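Local coordinates for protein histidinol-phosphate aminotransferase (Clostridium acetobutylicum, PDB 3FTB) that probably transfers amino groups with the help of pyridoxal 5'-phosphate, as expected of a histidinol-phosphate aminotransferase in histidine biosynthesis, at residues Ser33-Leu45 with Ala212-Phe224. Numbering follows the deposited sequence.
Sequences SNINPLGIPKSFL and AMTKFFAMPGIRF. With PO4 (phosphate ion), chain E.
Two hydrogen bonds, both donated by N36, tie segment 33-45 to the turn at K215-A218. Its backbone N lies 3.2 Å from K215 O in a fairly straight bond. K215 O also accepts from A218 N, which closes the type I turn; the two donors approach from opposite faces of the carbonyl plane, so the oxygen is gripped twice. The side chain repeats the link one residue on: with CG anti to the backbone N (chi1 -168°), ND2 comes within 3.0 Å of F216 O, although an angle of 131° marks a bent bond. The other end of the same amide, OD1, accepts from L38 N at 2.7 Å, an Asx turn that fixes the amide's rotation.

Apolar packing flanks these bonds. The two branches of I35 meet different partners: CG2 lies 3.5 Å from A218 CA and also meets P220 CD, while CD1 presses against K215 CD at 3.4 Å, tighter than usual, where the side chains cross nearly at right angles. CD1 also lies by T214 O, buried without a partner in the model. Beyond this crossing K215 NZ hydrogen-bonds to the hydroxyl of Y58 of the second subunit. P41 CG meets the edge of the F217 ring. Farther along, M219 SD makes a Met-aromatic contact, approaching the F44 ring obliquely, 4.4 Å from its centroid, while I222 CD1 touches F44 CE2. Separately, the A218 methyl abuts the carbonyl G39 O, itself hydrogen-bonded to the Y264 hydroxyl.

T214 OG1 and R223 NH2 hydrogen-bond O2 and O1 of a phosphate ion, O1 in plane at the guanidinium edge. This anion pocket is consistent with the cofactor site of a fold-type I aminotransferase: K215, after strand 207-212, is probably the Schiff-base lysine, and segment 33-45 packs on its loop.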
ATOM      1  N   SER A  33     -11.956  16.942  10.183  1.00 17.02           N
ATOM      2  CA  SER A  33     -10.716  16.680   9.460  1.00 23.49           C
ATOM      3  C   SER A  33      -9.544  17.569   9.908  1.00 30.60           C
ATOM      4  O   SER A  33      -9.648  18.799   9.950  1.00 28.74           O
ATOM      5  CB  SER A  33     -10.946  16.849   7.962  1.00 30.92           C
ATOM      6  OG  SER A  33      -9.727  17.139   7.306  1.00 46.79           O
ATOM      7  N   ASN A  34      -8.422  16.939  10.236  1.00 33.62           N
ATOM      8  CA  ASN A  34      -7.249  17.671  10.704  1.00 36.08           C
ATOM      9  C   ASN A  34      -6.084  17.619   9.719  1.00 35.29           C
ATOM     10  O   ASN A  34      -4.966  17.258  10.076  1.00 38.43           O
ATOM     11  CB  ASN A  34      -6.789  17.143  12.064  1.00 34.32           C
ATOM     12  CG  ASN A  34      -7.936  16.949  13.046  1.00 32.35           C
ATOM     13  OD1 ASN A  34      -7.964  15.964  13.777  1.00 38.29           O
ATOM     14  ND2 ASN A  34      -8.873  17.888  13.078  1.00 26.31           N
ATOM     15  N   ILE A  35      -6.348  17.977   8.471  1.00 37.21           N
ATOM     16  CA  ILE A  35      -5.286  18.089   7.485  1.00 29.56           C
ATOM     17  C   ILE A  35      -4.870  19.547   7.423  1.00 38.00           C
ATOM     18  O   ILE A  35      -5.691  20.436   7.639  1.00 36.61           O
ATOM     19  CB  ILE A  35      -5.738  17.614   6.084  1.00 21.34           C
ATOM     20  CG1 ILE A  35      -6.322  16.193   6.159  1.00 29.78           C
ATOM     21  CG2 ILE A  35      -4.574  17.702   5.062  1.00 20.30           C
ATOM     22  CD1 ILE A  35      -5.364  15.126   6.728  1.00 22.69           C
ATOM     23  N   ASN A  36      -3.589  19.774   7.146  1.00 38.46           N
ATOM     24  CA  ASN A  36      -3.012  21.111   7.030  1.00 38.51           C
ATOM     25  C   ASN A  36      -3.735  21.932   5.966  1.00 37.47           C
ATOM     26  O   ASN A  36      -3.892  21.485   4.833  1.00 48.00           O
ATOM     27  CB  ASN A  36      -1.515  20.981   6.701  1.00 44.67           C
ATOM     28  CG  ASN A  36      -0.753  22.289   6.837  1.00 40.47           C
ATOM     29  OD1 ASN A  36      -1.192  23.337   6.361  1.00 35.96           O
ATOM     30  ND2 ASN A  36       0.419  22.220   7.463  1.00 36.93           N
ATOM     31  N   PRO A  37      -4.172  23.145   6.329  1.00 39.88           N
ATOM     32  CA  PRO A  37      -4.958  24.033   5.474  1.00 49.40           C
ATOM     33  C   PRO A  37      -4.087  24.757   4.447  1.00 55.54           C
ATOM     34  O   PRO A  37      -4.584  25.199   3.410  1.00 52.67           O
ATOM     35  CB  PRO A  37      -5.502  25.034   6.490  1.00 38.19           C
ATOM     36  CG  PRO A  37      -4.331  25.239   7.349  1.00 32.14           C
ATOM     37  CD  PRO A  37      -3.867  23.812   7.604  1.00 36.37           C
ATOM     38  N   LEU A  38      -2.797  24.875   4.743  1.00 60.12           N
ATOM     39  CA  LEU A  38      -1.865  25.579   3.868  1.00 58.17           C
ATOM     40  C   LEU A  38      -1.522  24.779   2.614  1.00 62.23           C
ATOM     41  O   LEU A  38      -0.588  25.120   1.886  1.00 67.95           O
ATOM     42  CB  LEU A  38      -0.607  25.960   4.642  1.00 47.89           C
ATOM     43  CG  LEU A  38      -0.935  27.076   5.633  1.00 46.64           C
ATOM     44  CD1 LEU A  38      -0.123  26.970   6.917  1.00 45.35           C
ATOM     45  CD2 LEU A  38      -0.753  28.431   4.965  1.00 51.84           C
ATOM     46  N   GLY A  39      -2.292  23.716   2.376  1.00 54.43           N
ATOM     47  CA  GLY A  39      -2.221  22.942   1.150  1.00 43.58           C
ATOM     48  C   GLY A  39      -0.963  22.133   0.900  1.00 42.33           C
ATOM     49  O   GLY A  39      -0.070  22.058   1.743  1.00 45.20           O
ATOM     50  N   ILE A  40      -0.912  21.534  -0.290  1.00 46.02           N
ATOM     51  CA  ILE A  40       0.188  20.687  -0.741  1.00 50.22           C
ATOM     52  C   ILE A  40       1.478  21.487  -0.900  1.00 40.66           C
ATOM     53  O   ILE A  40       1.461  22.570  -1.480  1.00 42.79           O
ATOM     54  CB  ILE A  40      -0.181  20.035  -2.097  1.00 57.88           C
ATOM     55  CG1 ILE A  40      -1.493  19.246  -1.965  1.00 60.90           C
ATOM     56  CG2 ILE A  40       0.958  19.167  -2.624  1.00 53.00           C
ATOM     57  CD1 ILE A  40      -2.194  18.961  -3.292  1.00 64.98           C
ATOM     58  N   PRO A  41       2.599  20.959  -0.377  1.00 41.92           N
ATOM     59  CA  PRO A  41       3.895  21.637  -0.506  1.00 39.16           C
ATOM     60  C   PRO A  41       4.205  22.012  -1.951  1.00 49.92           C
ATOM     61  O   PRO A  41       4.014  21.219  -2.885  1.00 43.88           O
ATOM     62  CB  PRO A  41       4.893  20.589  -0.007  1.00 29.80           C
ATOM     63  CG  PRO A  41       4.115  19.781   0.952  1.00 35.21           C
ATOM     64  CD  PRO A  41       2.709  19.714   0.402  1.00 42.32           C
ATOM     65  N   LYS A  42       4.682  23.235  -2.133  1.00 56.81           N
ATOM     66  CA  LYS A  42       4.945  23.730  -3.465  1.00 54.77           C
ATOM     67  C   LYS A  42       6.032  22.890  -4.117  1.00 53.61           C
ATOM     68  O   LYS A  42       6.185  22.900  -5.337  1.00 51.81           O
ATOM     69  CB  LYS A  42       5.322  25.209  -3.408  1.00 56.59           C
ATOM     70  CG  LYS A  42       4.171  26.094  -2.942  1.00 61.62           C
ATOM     71  CD  LYS A  42       4.450  27.580  -3.152  1.00 65.48           C
ATOM     72  CE  LYS A  42       3.280  28.453  -2.690  1.00 61.99           C
ATOM     73  NZ  LYS A  42       3.152  28.478  -1.207  1.00 60.87           N
ATOM     74  N   SER A  43       6.770  22.142  -3.301  1.00 50.26           N
ATOM     75  CA  SER A  43       7.882  21.337  -3.793  1.00 42.87           C
ATOM     76  C   SER A  43       7.430  19.997  -4.384  1.00 46.61           C
ATOM     77  O   SER A  43       8.226  19.260  -4.969  1.00 46.21           O
ATOM     78  CB  SER A  43       8.906  21.103  -2.681  1.00 45.83           C
ATOM     79  OG  SER A  43       8.349  20.360  -1.609  1.00 43.61           O
ATOM     80  N   PHE A  44       6.153  19.679  -4.235  1.00 44.76           N
ATOM     81  CA  PHE A  44       5.637  18.462  -4.831  1.00 51.33           C
ATOM     82  C   PHE A  44       5.263  18.706  -6.287  1.00 55.12           C
ATOM     83  O   PHE A  44       5.502  17.867  -7.152  1.00 62.73           O
ATOM     84  CB  PHE A  44       4.424  17.944  -4.072  1.00 57.22           C
ATOM     85  CG  PHE A  44       3.853  16.700  -4.669  1.00 59.05           C
ATOM     86  CD1 PHE A  44       2.950  16.771  -5.725  1.00 55.51           C
ATOM     87  CD2 PHE A  44       4.246  15.454  -4.208  1.00 48.90           C
ATOM     88  CE1 PHE A  44       2.433  15.626  -6.296  1.00 47.02           C
ATOM     89  CE2 PHE A  44       3.727  14.306  -4.768  1.00 43.07           C
ATOM     90  CZ  PHE A  44       2.821  14.391  -5.818  1.00 45.21           C
ATOM     91  N   LEU A  45       4.651  19.855  -6.542  1.00 55.40           N
ATOM     92  CA  LEU A  45       4.356  20.280  -7.897  1.00 51.53           C
ATOM     93  C   LEU A  45       5.665  20.338  -8.684  1.00 55.77           C
ATOM     94  O   LEU A  45       5.782  19.780  -9.773  1.00 53.58           O
ATOM     95  CB  LEU A  45       3.699  21.664  -7.880  1.00 57.38           C
ATOM     96  CG  LEU A  45       2.363  21.891  -7.162  1.00 62.70           C
ATOM     97  CD1 LEU A  45       2.399  21.412  -5.713  1.00 60.93           C
ATOM     98  CD2 LEU A  45       1.973  23.370  -7.228  1.00 62.33           C
ATOM     99  N   ALA A 212       4.278  10.598  10.125  1.00 46.79           N
ATOM    100  CA  ALA A 212       3.449  10.610   8.925  1.00 35.92           C
ATOM    101  C   ALA A 212       3.583  11.928   8.179  1.00 40.14           C
ATOM    102  O   ALA A 212       3.847  12.970   8.782  1.00 40.27           O
ATOM    103  CB  ALA A 212       2.000  10.357   9.281  1.00 38.63           C
ATOM    104  N   MET A 213       3.399  11.866   6.863  1.00 43.09           N
ATOM    105  CA  MET A 213       3.395  13.052   6.014  1.00 42.75           C
ATOM    106  C   MET A 213       1.956  13.412   5.684  1.00 49.29           C
ATOM    107  O   MET A 213       1.689  14.340   4.921  1.00 55.66           O
ATOM    108  CB  MET A 213       4.139  12.774   4.708  1.00 37.94           C
ATOM    109  CG  MET A 213       5.656  12.575   4.831  1.00 28.30           C
ATOM    110  SD  MET A 213       6.457  12.647   3.206  1.00 29.02           S
ATOM    111  CE  MET A 213       6.299  14.407   2.849  1.00 19.20           C
ATOM    112  N   THR A 214       1.036  12.655   6.278  1.00 48.29           N
ATOM    113  CA  THR A 214      -0.392  12.714   5.961  1.00 39.68           C
ATOM    114  C   THR A 214      -1.122  13.927   6.526  1.00 30.62           C
ATOM    115  O   THR A 214      -1.964  14.507   5.862  1.00 30.06           O
ATOM    116  CB  THR A 214      -1.096  11.456   6.473  1.00 42.06           C
ATOM    117  OG1 THR A 214      -0.318  10.305   6.118  1.00 41.86           O
ATOM    118  CG2 THR A 214      -2.484  11.347   5.878  1.00 40.79           C
ATOM    119  N   LYS A 215      -0.802  14.304   7.756  1.00 22.35           N
ATOM    120  CA  LYS A 215      -1.490  15.411   8.392  1.00 36.73           C
ATOM    121  C   LYS A 215      -0.747  16.715   8.130  1.00 34.66           C
ATOM    122  O   LYS A 215      -1.278  17.615   7.477  1.00 35.13           O
ATOM    123  CB  LYS A 215      -1.643  15.159   9.900  1.00 46.81           C
ATOM    124  CG  LYS A 215      -2.562  13.990  10.262  1.00 46.46           C
ATOM    125  CD  LYS A 215      -3.964  14.175   9.689  1.00 49.11           C
ATOM    126  CE  LYS A 215      -4.975  13.205  10.305  1.00 52.28           C
ATOM    127  NZ  LYS A 215      -4.790  11.807   9.827  1.00 61.82           N
ATOM    128  N   PHE A 216       0.487  16.797   8.619  1.00 38.93           N
ATOM    129  CA  PHE A 216       1.275  18.028   8.559  1.00 42.45           C
ATOM    130  C   PHE A 216       1.683  18.487   7.152  1.00 42.59           C
ATOM    131  O   PHE A 216       1.851  19.690   6.910  1.00 42.27           O
ATOM    132  CB  PHE A 216       2.518  17.904   9.436  1.00 37.30           C
ATOM    133  CG  PHE A 216       3.286  19.188   9.586  1.00 43.69           C
ATOM    134  CD1 PHE A 216       2.747  20.262  10.275  1.00 37.80           C
ATOM    135  CD2 PHE A 216       4.556  19.318   9.046  1.00 45.96           C
ATOM    136  CE1 PHE A 216       3.461  21.444  10.416  1.00 37.67           C
ATOM    137  CE2 PHE A 216       5.264  20.488   9.184  1.00 38.98           C
ATOM    138  CZ  PHE A 216       4.718  21.552   9.870  1.00 36.48           C
ATOM    139  N   PHE A 217       1.847  17.534   6.236  1.00 34.46           N
ATOM    140  CA  PHE A 217       2.281  17.844   4.873  1.00 31.10           C
ATOM    141  C   PHE A 217       1.123  17.840   3.887  1.00 25.88           C
ATOM    142  O   PHE A 217       1.334  17.935   2.671  1.00 25.32           O
ATOM    143  CB  PHE A 217       3.397  16.887   4.407  1.00 38.47           C
ATOM    144  CG  PHE A 217       4.739  17.179   5.029  1.00 40.18           C
ATOM    145  CD1 PHE A 217       5.168  16.477   6.144  1.00 39.06           C
ATOM    146  CD2 PHE A 217       5.554  18.174   4.514  1.00 42.27           C
ATOM    147  CE1 PHE A 217       6.391  16.750   6.734  1.00 36.86           C
ATOM    148  CE2 PHE A 217       6.775  18.459   5.096  1.00 46.93           C
ATOM    149  CZ  PHE A 217       7.196  17.741   6.216  1.00 45.07           C
ATOM    150  N   ALA A 218      -0.089  17.728   4.430  1.00 29.30           N
ATOM    151  CA  ALA A 218      -1.339  17.923   3.688  1.00 33.75           C
ATOM    152  C   ALA A 218      -1.597  16.913   2.571  1.00 41.26           C
ATOM    153  O   ALA A 218      -2.458  17.151   1.702  1.00 34.68           O
ATOM    154  CB  ALA A 218      -1.425  19.356   3.136  1.00 33.77           C
ATOM    155  N   MET A 219      -0.880  15.787   2.600  1.00 44.85           N
ATOM    156  CA  MET A 219      -0.949  14.814   1.506  1.00 48.33           C
ATOM    157  C   MET A 219      -1.468  13.425   1.934  1.00 50.22           C
ATOM    158  O   MET A 219      -0.709  12.457   1.913  1.00 50.36           O
ATOM    159  CB  MET A 219       0.426  14.692   0.806  1.00 45.16           C
ATOM    160  CG  MET A 219       0.870  15.947   0.008  1.00 44.54           C
ATOM    161  SD  MET A 219       2.462  15.867  -0.904  1.00 37.32           S
ATOM    162  CE  MET A 219       3.590  15.587   0.457  1.00 42.35           C
ATOM    163  N   PRO A 220      -2.761  13.322   2.321  1.00 46.57           N
ATOM    164  CA  PRO A 220      -3.290  11.990   2.669  1.00 45.15           C
ATOM    165  C   PRO A 220      -3.470  11.013   1.491  1.00 42.58           C
ATOM    166  O   PRO A 220      -3.343   9.801   1.690  1.00 38.05           O
ATOM    167  CB  PRO A 220      -4.650  12.309   3.317  1.00 36.11           C
ATOM    168  CG  PRO A 220      -4.983  13.695   2.849  1.00 34.71           C
ATOM    169  CD  PRO A 220      -3.660  14.390   2.798  1.00 31.22           C
ATOM    170  N   GLY A 221      -3.752  11.519   0.292  1.00 45.36           N
ATOM    171  CA  GLY A 221      -4.004  10.656  -0.852  1.00 46.94           C
ATOM    172  C   GLY A 221      -2.769   9.952  -1.393  1.00 47.61           C
ATOM    173  O   GLY A 221      -2.852   9.104  -2.296  1.00 40.55           O
ATOM    174  N   ILE A 222      -1.615  10.300  -0.836  1.00 46.54           N
ATOM    175  CA  ILE A 222      -0.350   9.748  -1.304  1.00 50.54           C
ATOM    176  C   ILE A 222      -0.024   8.463  -0.534  1.00 51.40           C
ATOM    177  O   ILE A 222       0.670   7.572  -1.038  1.00 49.81           O
ATOM    178  CB  ILE A 222       0.785  10.797  -1.180  1.00 52.81           C
ATOM    179  CG1 ILE A 222       1.615  10.851  -2.463  1.00 46.35           C
ATOM    180  CG2 ILE A 222       1.635  10.567   0.078  1.00 52.74           C
ATOM    181  CD1 ILE A 222       2.435  12.105  -2.579  1.00 49.05           C
ATOM    182  N   ARG A 223      -0.556   8.378   0.685  1.00 56.78           N
ATOM    183  CA  ARG A 223      -0.453   7.180   1.517  1.00 53.81           C
ATOM    184  C   ARG A 223       0.989   6.930   1.944  1.00 45.86           C
ATOM    185  O   ARG A 223       1.664   6.058   1.395  1.00 45.49           O
ATOM    186  CB  ARG A 223      -1.015   5.957   0.779  1.00 53.60           C
ATOM    187  CG  ARG A 223      -2.393   6.179   0.154  1.00 51.94           C
ATOM    188  CD  ARG A 223      -3.546   5.764   1.063  1.00 49.31           C
ATOM    189  NE  ARG A 223      -3.609   6.498   2.327  1.00 40.99           N
ATOM    190  CZ  ARG A 223      -3.352   5.959   3.516  1.00 39.05           C
ATOM    191  NH1 ARG A 223      -3.010   4.681   3.611  1.00 54.48           N
ATOM    192  NH2 ARG A 223      -3.439   6.686   4.615  1.00 29.35           N
ATOM    193  N   PHE A 224       1.471   7.702   2.913  1.00 45.16           N
ATOM    194  CA  PHE A 224       2.842   7.517   3.383  1.00 42.18           C
ATOM    195  C   PHE A 224       3.102   7.860   4.853  1.00 37.37           C
ATOM    196  O   PHE A 224       2.937   9.000   5.274  1.00 37.49           O
ATOM    197  CB  PHE A 224       3.849   8.258   2.494  1.00 38.26           C
ATOM    198  CG  PHE A 224       5.267   8.051   2.929  1.00 42.78           C
ATOM    199  CD1 PHE A 224       5.868   6.821   2.772  1.00 34.65           C
ATOM    200  CD2 PHE A 224       5.969   9.056   3.560  1.00 43.00           C
ATOM    201  CE1 PHE A 224       7.153   6.607   3.210  1.00 37.02           C
ATOM    202  CE2 PHE A 224       7.243   8.846   3.995  1.00 31.49           C
ATOM    203  CZ  PHE A 224       7.839   7.620   3.820  1.00 37.08           C
TER
HETATM  204  P   PO4 E 362      -2.535   7.757   7.619  1.00 29.96           P
HETATM  205  O1  PO4 E 362      -2.517   6.304   7.221  1.00 38.50           O
HETATM  206  O2  PO4 E 362      -1.132   8.272   7.751  1.00 33.13           O
HETATM  207  O3  PO4 E 362      -3.224   8.593   6.571  1.00 25.56           O
HETATM  208  O4  PO4 E 362      -3.226   7.874   8.953  1.00 35.41           O